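Local coordinates for immune protein (Enterobacter cloacae, PDB 6D7Y) that binds the toxic C-terminal tip of a CdiA contact-dependent growth inhibition toxin and, as its immunity protein, probably neutralises it, at residues Leu85-Tyr90 and Val94-Cys99. Sequence-based numbering, arbitrary orientation.
Sequences LRVLKY and VDVGLC
The Y90 hydroxyl reaches across to D95, donating a 2.8 Å hydrogen bond from OH to OD1. That oxygen lies at the ring edge, in the plane of the ring, yet the hydroxyl meets it from above the carboxylate, the two planes standing 81° apart. A chi1 of 54°, which sets CG of Y90 between its own N and carbonyl carbon, swings the ring over to the neighbouring strand. OD1 also accepts a hydrogen bond from the backbone N of G11, so two donors grip it. On the face of R86, L88 and D95, L88 runs alongside D95 with L88 CD1 3.7 Å from D95 CB. Both strands belong to the antiparallel hairpin of 78-90 and 93-102, central in a larger antiparallel sheet; R86/G97 and L88/D95 are its hydrogen-bonded pairs here, R86 N lying 2.7 Å from G97 O. Beside G97, R86 rests CD 3.8 Å from C99 SG, and the bend at chi3 turns the guanidinium away from the partner strand. On the mostly apolar face of L85, V87, V96 and L98, L85 brings CD1 within 3.7 Å of L98 CD1. V87 and V96 pack there under helix 17-25, while K89 extends its chain to bond NZ to the carbonyls of L57 and F59.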
loop_
_atom_site.group_PDB
_atom_site.type_symbol
_atom_site.label_atom_id
_atom_site.label_comp_id
_atom_site.label_asym_id
_atom_site.label_seq_id
_atom_site.Cartn_x
_atom_site.Cartn_y
_atom_site.Cartn_z
ATOM N N LEU B 85 -2.024 -5.756 -1.594
ATOM C CA LEU B 85 -2.274 -4.647 -0.682
ATOM C C LEU B 85 -2.240 -5.229 0.704
ATOM O O LEU B 85 -2.956 -6.219 0.978
ATOM C CB LEU B 85 -3.644 -4.068 -0.939
ATOM C CG LEU B 85 -4.119 -2.921 -0.050
ATOM C CD1 LEU B 85 -3.271 -1.706 -0.302
ATOM C CD2 LEU B 85 -5.582 -2.638 -0.333
ATOM N N ARG B 86 -1.449 -4.617 1.594
ATOM C CA ARG B 86 -1.304 -5.100 2.956
ATOM C C ARG B 86 -1.732 -3.997 3.921
ATOM O O ARG B 86 -1.331 -2.853 3.749
ATOM C CB ARG B 86 0.155 -5.446 3.237
ATOM C CG ARG B 86 0.726 -6.471 2.297
ATOM C CD ARG B 86 2.173 -6.844 2.580
ATOM N NE ARG B 86 2.361 -7.744 3.728
ATOM C CZ ARG B 86 2.988 -7.472 4.880
ATOM N NH1 ARG B 86 3.583 -6.306 5.127
ATOM N NH2 ARG B 86 3.058 -8.426 5.802
ATOM N N VAL B 87 -2.555 -4.354 4.902
ATOM C CA VAL B 87 -3.012 -3.404 5.906
ATOM C C VAL B 87 -2.673 -4.052 7.225
ATOM O O VAL B 87 -3.103 -5.167 7.496
ATOM C CB VAL B 87 -4.510 -3.140 5.790
ATOM C CG1 VAL B 87 -4.916 -2.027 6.759
ATOM C CG2 VAL B 87 -4.884 -2.781 4.356
ATOM N N LEU B 88 -1.916 -3.358 8.073
ATOM C CA LEU B 88 -1.510 -3.959 9.327
ATOM C C LEU B 88 -1.581 -3.004 10.481
ATOM O O LEU B 88 -1.235 -1.851 10.326
ATOM C CB LEU B 88 -0.087 -4.525 9.198
ATOM C CG LEU B 88 1.092 -3.678 8.725
ATOM C CD1 LEU B 88 1.651 -2.767 9.788
ATOM C CD2 LEU B 88 2.244 -4.577 8.302
ATOM N N LYS B 89 -2.054 -3.484 11.628
ATOM C CA LYS B 89 -2.090 -2.631 12.812
ATOM C C LYS B 89 -1.165 -3.304 13.829
ATOM O O LYS B 89 -1.209 -4.522 14.019
ATOM C CB LYS B 89 -3.513 -2.355 13.364
ATOM C CG LYS B 89 -4.024 -3.275 14.456
ATOM C CD LYS B 89 -5.169 -2.620 15.221
ATOM C CE LYS B 89 -5.440 -3.367 16.511
ATOM N NZ LYS B 89 -6.314 -2.596 17.427
ATOM N N TYR B 90 -0.318 -2.490 14.451
ATOM C CA TYR B 90 0.681 -2.927 15.425
ATOM C C TYR B 90 0.731 -1.879 16.533
ATOM O O TYR B 90 0.054 -0.852 16.436
ATOM C CB TYR B 90 2.060 -3.070 14.752
ATOM C CG TYR B 90 2.505 -1.829 14.029
ATOM C CD1 TYR B 90 1.986 -1.530 12.785
ATOM C CD2 TYR B 90 3.466 -0.956 14.572
ATOM C CE1 TYR B 90 2.366 -0.393 12.091
ATOM C CE2 TYR B 90 3.865 0.192 13.884
ATOM C CZ TYR B 90 3.294 0.469 12.639
ATOM O OH TYR B 90 3.634 1.588 11.903
ATOM N N VAL B 94 -0.830 2.044 12.264
ATOM C CA VAL B 94 -1.303 1.333 11.081
ATOM C C VAL B 94 -0.528 1.726 9.811
ATOM O O VAL B 94 -0.259 2.901 9.573
ATOM C CB VAL B 94 -2.804 1.609 10.849
ATOM C CG1 VAL B 94 -3.300 0.948 9.561
ATOM C CG2 VAL B 94 -3.619 1.122 12.040
ATOM N N ASP B 95 -0.175 0.722 9.003
ATOM C CA ASP B 95 0.513 0.939 7.735
ATOM C C ASP B 95 -0.329 0.305 6.618
ATOM O O ASP B 95 -1.043 -0.670 6.848
ATOM C CB ASP B 95 1.875 0.240 7.674
ATOM C CG ASP B 95 2.931 0.856 8.547
ATOM O OD1 ASP B 95 2.689 1.809 9.321
ATOM O OD2 ASP B 95 4.066 0.352 8.442
ATOM N N VAL B 96 -0.226 0.874 5.422
ATOM C CA VAL B 96 -0.883 0.368 4.227
ATOM C C VAL B 96 0.255 0.186 3.230
ATOM O O VAL B 96 0.991 1.119 2.957
ATOM C CB VAL B 96 -1.948 1.338 3.702
ATOM C CG1 VAL B 96 -2.514 0.855 2.382
ATOM C CG2 VAL B 96 -3.055 1.529 4.747
ATOM N N GLY B 97 0.440 -1.026 2.698
ATOM C CA GLY B 97 1.512 -1.247 1.779
ATOM C C GLY B 97 1.047 -1.918 0.525
ATOM O O GLY B 97 0.047 -2.615 0.554
ATOM N N LEU B 98 1.756 -1.640 -0.563
ATOM C CA LEU B 98 1.493 -2.233 -1.887
ATOM C C LEU B 98 2.752 -2.926 -2.369
ATOM O O LEU B 98 3.783 -2.267 -2.547
ATOM C CB LEU B 98 1.082 -1.172 -2.909
ATOM C CG LEU B 98 -0.319 -0.554 -2.792
ATOM C CD1 LEU B 98 -0.460 0.323 -1.558
ATOM C CD2 LEU B 98 -0.610 0.282 -4.033
ATOM N N CYS B 99 2.669 -4.240 -2.654
ATOM C CA CYS B 99 3.841 -5.009 -3.098
ATOM C C CYS B 99 3.543 -5.507 -4.503
ATOM O O CYS B 99 2.420 -5.952 -4.753
ATOM C CB CYS B 99 4.066 -6.228 -2.197
ATOM S SG CYS B 99 4.270 -5.820 -0.451
#